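Local coordinates for protein ORF10 (Moritella marina, PDB 6RIW) that forms the ketosynthase-chain length factor didomain of a polyunsaturated fatty acid synthase, whose ketosynthase part probably condenses acyl chains carried on acyl carrier protein, at residues S774-A783 with A813-Y822; S663-R671 with I868-A878. One frame throughout, in Å; residues are numbered along the deposited sequence.

Contact 1: residues S774-A783 with A813-Y822; sequences SNAKAITIAA and AEKTALPTLY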
# COMPACT_ATOMS: atom_id res chain seq x y z
N SER A 774 16.36 -15.65 4.29
CA SER A 774 15.57 -16.08 5.43
C SER A 774 16.22 -17.18 6.25
O SER A 774 15.58 -17.68 7.19
CB SER A 774 14.19 -16.58 4.96
OG SER A 774 13.41 -15.53 4.39
N ASN A 775 17.43 -17.60 5.93
CA ASN A 775 18.02 -18.74 6.63
C ASN A 775 18.87 -18.27 7.82
O ASN A 775 18.96 -17.08 8.13
CB ASN A 775 18.84 -19.61 5.68
CG ASN A 775 19.95 -18.83 4.98
OD1 ASN A 775 20.26 -17.70 5.35
ND2 ASN A 775 20.55 -19.45 3.98
N ALA A 776 19.46 -19.24 8.52
CA ALA A 776 20.26 -18.93 9.70
C ALA A 776 21.43 -18.01 9.35
O ALA A 776 21.82 -17.16 10.16
CB ALA A 776 20.78 -20.21 10.35
N LYS A 777 22.01 -18.19 8.17
CA LYS A 777 23.13 -17.35 7.75
C LYS A 777 22.70 -15.90 7.62
O LYS A 777 23.39 -14.99 8.10
CB LYS A 777 23.68 -17.86 6.43
CG LYS A 777 24.88 -17.10 5.91
CD LYS A 777 26.11 -17.38 6.79
CE LYS A 777 27.38 -16.75 6.19
NZ LYS A 777 28.31 -16.24 7.24
N ALA A 778 21.53 -15.67 7.00
CA ALA A 778 21.00 -14.31 6.88
C ALA A 778 20.76 -13.69 8.24
O ALA A 778 21.03 -12.50 8.44
CB ALA A 778 19.70 -14.31 6.06
N ILE A 779 20.26 -14.47 9.20
CA ILE A 779 20.08 -13.96 10.56
C ILE A 779 21.40 -13.50 11.16
O ILE A 779 21.50 -12.41 11.74
CB ILE A 779 19.41 -15.03 11.44
CG1 ILE A 779 17.99 -15.31 10.92
CG2 ILE A 779 19.35 -14.57 12.87
CD1 ILE A 779 17.28 -16.43 11.65
N THR A 780 22.44 -14.34 11.06
CA THR A 780 23.71 -13.95 11.67
C THR A 780 24.32 -12.74 10.98
O THR A 780 24.93 -11.89 11.65
CB THR A 780 24.69 -15.13 11.67
OG1 THR A 780 25.06 -15.45 10.32
CG2 THR A 780 24.05 -16.33 12.28
N ILE A 781 24.11 -12.60 9.66
CA ILE A 781 24.65 -11.45 8.94
C ILE A 781 23.96 -10.17 9.38
O ILE A 781 24.61 -9.14 9.64
CB ILE A 781 24.53 -11.65 7.42
CG1 ILE A 781 25.55 -12.68 6.93
CG2 ILE A 781 24.71 -10.30 6.71
CD1 ILE A 781 25.35 -13.09 5.48
N ALA A 782 22.62 -10.21 9.45
CA ALA A 782 21.87 -9.05 9.91
C ALA A 782 22.20 -8.73 11.36
O ALA A 782 22.31 -7.56 11.73
CB ALA A 782 20.37 -9.29 9.73
N ALA A 783 22.31 -9.76 12.21
CA ALA A 783 22.63 -9.51 13.61
C ALA A 783 24.00 -8.84 13.76
O ALA A 783 24.17 -7.91 14.57
CB ALA A 783 22.58 -10.82 14.39
N ALA A 813 15.18 -21.84 11.42
CA ALA A 813 16.33 -20.97 11.18
C ALA A 813 16.70 -20.19 12.44
O ALA A 813 17.89 -20.02 12.74
CB ALA A 813 16.06 -20.02 10.00
N GLU A 814 15.71 -19.74 13.20
CA GLU A 814 16.01 -19.02 14.43
C GLU A 814 16.57 -19.94 15.51
O GLU A 814 17.41 -19.51 16.31
CB GLU A 814 14.76 -18.31 14.96
CG GLU A 814 14.33 -17.10 14.11
CD GLU A 814 13.26 -16.27 14.82
OE1 GLU A 814 12.19 -16.85 15.13
OE2 GLU A 814 13.48 -15.05 15.05
N LYS A 815 16.10 -21.20 15.57
CA LYS A 815 16.64 -22.15 16.55
C LYS A 815 18.12 -22.40 16.30
O LYS A 815 18.87 -22.70 17.24
CB LYS A 815 15.88 -23.47 16.49
CG LYS A 815 14.69 -23.56 17.40
CD LYS A 815 13.97 -24.90 17.19
CE LYS A 815 14.93 -26.07 17.31
NZ LYS A 815 14.29 -27.36 16.90
N THR A 816 18.55 -22.30 15.05
CA THR A 816 19.96 -22.46 14.73
C THR A 816 20.74 -21.18 15.07
O THR A 816 21.72 -21.23 15.81
CB THR A 816 20.09 -22.84 13.24
OG1 THR A 816 19.47 -24.12 13.02
CG2 THR A 816 21.54 -22.90 12.77
N ALA A 817 20.26 -20.03 14.59
CA ALA A 817 21.07 -18.81 14.63
C ALA A 817 21.08 -18.13 16.00
O ALA A 817 22.13 -17.65 16.45
CB ALA A 817 20.56 -17.83 13.57
N LEU A 818 19.91 -18.02 16.68
CA LEU A 818 19.84 -17.16 17.85
C LEU A 818 20.62 -17.72 19.04
O LEU A 818 21.33 -16.94 19.70
CB LEU A 818 18.38 -16.88 18.23
CG LEU A 818 17.59 -16.12 17.15
CD1 LEU A 818 16.19 -15.83 17.64
CD2 LEU A 818 18.30 -14.83 16.75
N PRO A 819 20.52 -19.00 19.40
CA PRO A 819 21.34 -19.50 20.51
C PRO A 819 22.82 -19.48 20.19
O PRO A 819 23.64 -19.34 21.11
CB PRO A 819 20.83 -20.94 20.73
CG PRO A 819 19.45 -20.97 20.08
CD PRO A 819 19.57 -20.02 18.91
N THR A 820 23.19 -19.58 18.92
CA THR A 820 24.59 -19.43 18.53
C THR A 820 25.08 -18.00 18.73
O THR A 820 26.18 -17.77 19.25
CB THR A 820 24.76 -19.85 17.07
OG1 THR A 820 24.34 -21.21 16.93
CG2 THR A 820 26.20 -19.72 16.63
N LEU A 821 24.28 -17.02 18.29
CA LEU A 821 24.64 -15.62 18.46
C LEU A 821 24.70 -15.23 19.92
O LEU A 821 25.61 -14.51 20.36
CB LEU A 821 23.63 -14.73 17.74
CG LEU A 821 23.78 -14.65 16.22
CD1 LEU A 821 22.48 -14.18 15.55
CD2 LEU A 821 24.95 -13.73 15.86
N TYR A 822 23.72 -15.68 20.69
CA TYR A 822 23.43 -15.16 22.03
C TYR A 822 23.27 -16.32 23.00
O TYR A 822 22.18 -16.55 23.54
CB TYR A 822 22.16 -14.31 22.01
CG TYR A 822 22.11 -13.19 20.99
CD1 TYR A 822 22.97 -12.10 21.11
CD2 TYR A 822 21.17 -13.19 19.95
CE1 TYR A 822 22.91 -11.04 20.20
CE2 TYR A 822 21.12 -12.14 19.03
CZ TYR A 822 21.98 -11.06 19.17
OH TYR A 822 21.95 -10.00 18.29
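Ile779 lays both its branches on the helix that holds Ala817: with chi1 at -65° its CG2 lies anti to the backbone N, and an extended chi2 of 175° carries CD1 the other way, toward Ala813. CG2 presses on Ala817 CB at 3.5 Å, while CD1 lies 3.9 Å from Glu814 CG, touching the aliphatic part of that side chain. The isoleucine is a knob in the hole formed by Ala813, Glu814, Ala817 and Leu818, the leucine crossing it at about a right angle with CD2 against CG2. Alanines of the first helix flank it. Ala776 CB meets Thr816 CG2 at 3.7 Å, and Leu821 CD1 reaches 3.6 Å from Ala783 CB at the far end. Thr780 OG1 is bonded back to Lys777 O at 2.8 Å, which fixes the rotation of the side chain and leaves its methyl to face Ala817. Alanines along the seam let the axes of these short segments come within 8.5 Å at a crossing of -35°. Asn775 is the N-cap of helix 776-783, its OD1 accepting from Ala778 N at 2.9 Å. The Glu814 carboxylate accepts from the backbone N of His803 and Ala804 and from Asn869 ND2, and Tyr822 OH bonds to His879. Beneath the pair, Ile779 and Ala782 rest on Cys877 of strand 876-884, and Leu818 on Val800 of strand 797-801. Such neighbouring helices, packed over strands 797-801, 865-870 and 876-884, form an outer helical layer of the thiolase fold, here in the second ketosynthase-like domain.

Contact 2: residues S663-R671 with I868-A878; sequences SAEENSVYR and INGLGRDNSCA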
# COMPACT_ATOMS: atom_id res chain seq x y z
N SER A 663 4.66 -0.95 3.11
CA SER A 663 4.32 -2.37 3.09
C SER A 663 5.56 -3.19 2.78
O SER A 663 6.19 -3.00 1.74
CB SER A 663 3.20 -2.64 2.08
OG SER A 663 2.04 -1.88 2.38
N ALA A 664 5.91 -4.09 3.69
CA ALA A 664 7.02 -5.01 3.44
C ALA A 664 6.73 -6.32 4.17
O ALA A 664 7.63 -6.92 4.78
CB ALA A 664 8.37 -4.42 3.87
N GLU A 665 5.47 -6.76 4.14
CA GLU A 665 5.01 -8.03 4.74
C GLU A 665 5.33 -7.98 6.25
O GLU A 665 5.12 -6.94 6.90
CB GLU A 665 5.64 -9.20 3.98
CG GLU A 665 5.27 -9.24 2.48
CD GLU A 665 3.76 -9.19 2.25
OE1 GLU A 665 3.02 -9.83 3.04
OE2 GLU A 665 3.31 -8.50 1.29
N GLU A 666 5.80 -9.08 6.85
CA GLU A 666 6.01 -9.06 8.30
C GLU A 666 7.05 -8.02 8.70
O GLU A 666 7.02 -7.52 9.83
CB GLU A 666 6.45 -10.44 8.81
CG GLU A 666 5.33 -11.49 8.75
CD GLU A 666 5.37 -12.33 7.46
OE1 GLU A 666 5.67 -11.77 6.37
OE2 GLU A 666 5.06 -13.54 7.52
N ASN A 667 7.98 -7.66 7.80
CA ASN A 667 8.99 -6.66 8.11
C ASN A 667 8.52 -5.22 7.85
O ASN A 667 9.34 -4.30 7.85
CB ASN A 667 10.28 -6.97 7.34
CG ASN A 667 11.08 -8.08 8.01
OD1 ASN A 667 11.14 -8.16 9.24
ND2 ASN A 667 11.65 -8.98 7.22
N SER A 668 7.22 -5.00 7.67
CA SER A 668 6.73 -3.65 7.39
C SER A 668 7.19 -2.64 8.45
O SER A 668 7.66 -1.54 8.12
CB SER A 668 5.20 -3.65 7.32
OG SER A 668 4.72 -4.40 6.21
N VAL A 669 7.01 -2.97 9.74
CA VAL A 669 7.35 -2.01 10.80
C VAL A 669 8.85 -1.75 10.84
O VAL A 669 9.28 -0.61 11.05
CB VAL A 669 6.83 -2.51 12.16
CG1 VAL A 669 7.42 -1.64 13.30
CG2 VAL A 669 5.30 -2.46 12.20
N TYR A 670 9.67 -2.79 10.66
CA TYR A 670 11.12 -2.56 10.70
C TYR A 670 11.60 -1.73 9.51
O TYR A 670 12.52 -0.92 9.66
CB TYR A 670 11.84 -3.92 10.80
CG TYR A 670 11.41 -4.76 11.99
CD1 TYR A 670 11.05 -4.17 13.19
CD2 TYR A 670 11.33 -6.15 11.91
CE1 TYR A 670 10.64 -4.93 14.29
CE2 TYR A 670 10.91 -6.92 13.01
CZ TYR A 670 10.58 -6.30 14.19
OH TYR A 670 10.17 -7.07 15.27
N ARG A 671 10.98 -1.88 8.33
CA ARG A 671 11.31 -0.95 7.25
C ARG A 671 10.88 0.48 7.58
O ARG A 671 11.55 1.43 7.14
CB ARG A 671 10.67 -1.40 5.93
CG ARG A 671 11.25 -2.71 5.36
CD ARG A 671 12.69 -2.57 4.84
NE ARG A 671 13.18 -3.83 4.26
CZ ARG A 671 14.45 -4.06 3.91
NH1 ARG A 671 14.79 -5.24 3.38
NH2 ARG A 671 15.38 -3.12 4.07
N ILE A 868 16.00 -7.90 18.78
CA ILE A 868 14.77 -8.35 18.14
C ILE A 868 15.12 -8.88 16.76
O ILE A 868 15.85 -8.23 16.01
CB ILE A 868 13.74 -7.21 18.02
CG1 ILE A 868 13.56 -6.49 19.36
CG2 ILE A 868 12.40 -7.74 17.43
CD1 ILE A 868 12.53 -5.31 19.31
N ASN A 869 14.57 -10.04 16.40
CA ASN A 869 14.76 -10.64 15.09
C ASN A 869 13.44 -10.66 14.33
O ASN A 869 12.37 -10.80 14.92
CB ASN A 869 15.33 -12.06 15.22
CG ASN A 869 15.99 -12.54 13.94
OD1 ASN A 869 16.87 -11.87 13.39
ND2 ASN A 869 15.55 -13.70 13.44
N GLY A 870 13.52 -10.48 13.01
CA GLY A 870 12.35 -10.49 12.15
C GLY A 870 12.58 -11.24 10.85
O GLY A 870 13.65 -11.12 10.24
N LEU A 871 11.60 -12.07 10.46
CA LEU A 871 11.60 -12.79 9.20
C LEU A 871 10.24 -12.57 8.57
O LEU A 871 9.32 -12.04 9.20
CB LEU A 871 11.86 -14.30 9.38
CG LEU A 871 13.20 -14.68 10.03
CD1 LEU A 871 13.24 -16.17 10.36
CD2 LEU A 871 14.36 -14.33 9.09
N GLY A 872 10.09 -12.96 7.31
CA GLY A 872 8.75 -12.90 6.74
C GLY A 872 8.75 -13.20 5.25
O GLY A 872 9.76 -13.61 4.67
N ARG A 873 7.59 -12.96 4.66
CA ARG A 873 7.44 -13.27 3.25
C ARG A 873 8.16 -12.28 2.35
O ARG A 873 8.17 -12.49 1.13
CB ARG A 873 5.96 -13.33 2.89
CG ARG A 873 5.24 -14.55 3.48
CD ARG A 873 5.90 -15.86 2.97
NE ARG A 873 5.66 -16.05 1.53
CZ ARG A 873 6.27 -16.96 0.78
NH1 ARG A 873 7.17 -17.79 1.31
NH2 ARG A 873 5.96 -17.07 -0.50
N ASP A 874 8.75 -11.22 2.90
CA ASP A 874 9.58 -10.34 2.07
C ASP A 874 10.97 -10.92 1.83
O ASP A 874 11.72 -10.37 1.01
CB ASP A 874 9.70 -8.98 2.75
CG ASP A 874 10.19 -9.10 4.20
OD1 ASP A 874 9.53 -9.81 5.02
OD2 ASP A 874 11.25 -8.51 4.50
N ASN A 875 11.31 -12.04 2.48
CA ASN A 875 12.58 -12.74 2.25
C ASN A 875 13.78 -11.87 2.62
O ASN A 875 14.77 -11.77 1.89
CB ASN A 875 12.68 -13.26 0.80
CG ASN A 875 13.62 -14.45 0.68
OD1 ASN A 875 14.17 -14.92 1.67
ND2 ASN A 875 13.81 -14.94 -0.54
N SER A 876 13.67 -11.18 3.75
CA SER A 876 14.85 -10.56 4.34
C SER A 876 14.78 -10.73 5.85
O SER A 876 13.70 -10.93 6.44
CB SER A 876 14.98 -9.08 3.94
OG SER A 876 13.90 -8.33 4.45
N CYS A 877 15.94 -10.72 6.47
CA CYS A 877 16.03 -10.78 7.91
C CYS A 877 16.27 -9.37 8.44
O CYS A 877 17.15 -8.67 7.94
CB CYS A 877 17.15 -11.71 8.35
SG CYS A 877 17.33 -11.67 10.14
N ALA A 878 15.47 -8.96 9.41
CA ALA A 878 15.68 -7.72 10.14
C ALA A 878 16.20 -8.06 11.53
O ALA A 878 15.79 -9.05 12.14
CB ALA A 878 14.37 -6.91 10.25
O HOH W 1 9.51 -9.60 10.69
O HOH W 2 10.06 -9.75 15.36
O HOH W 3 11.75 -6.03 3.47
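Asn667 gives its amide N-H to Asp874: ND2 lies 2.8 Å from OD2 on the syn lone pair, nearly straight at 171°, with the carboxylate about perpendicular to the amide. Asp874 CG sits between its backbone N and carbonyl carbon (chi1 53°), turning the carboxylate to Asn667. ND2 also makes a weak bond to Ser876 O, and Asn667 OD1 accepts from a water that also donates to Leu871 O. Three donors grip Asp874 OD2: Asn667 ND2, Ser876 OG at 2.7 Å, and a water that accepts from Arg671 NE at 2.7 Å. Arg671 NH2 pairs with Glu674. Replacing Asp874 with an alanine would probably leave Asn667 ND2 with its weak bond to Ser876 O as its remaining partner here, and rob Ser876 OG and the Arg671 water of an acceptor. Glu666 OE1 takes Arg873 N at 2.8 Å from above the carboxylate plane; the Arg873 side chain leads off to Asp167. Tyr670 CD2 packs on Ala878 CB at 3.5 Å, and a water in the ring plane links its OH to Asn869 O. Glu666 probably stands where a condensing ketosynthase has its cysteine, Glu665 (positive phi) just before it; this strand-to-helix turn meets the C-terminal hairpin's glycine-containing turn, as in the thiolase fold.

Contacts 1 and 2 lie about 15 Å apart, centre to centre, on two sides of the hairpin made by strands 865-870 and 876-884. Cys877 and Asn869 turn toward the helices of contact 1, where Cys877 SG lies 3.6 Å from Ile779 CA; in contact 2 the Ala878 methyl and the Gly870 backbone lie against Tyr670 of helix 668-682. Two probable polar links join them: Glu814 OE2 to Asn869 ND2 at 2.9 Å, and Ser774 OG to Asn875 OD1 at 2.9 Å. Through Glu666, contact 2 probably corresponds to the nucleophile turn of a condensing ketosynthase, whereas contact 1 joins the two helices on the other side of the hairpin. Both are remote from the magnesium site at Met1 and Lys286.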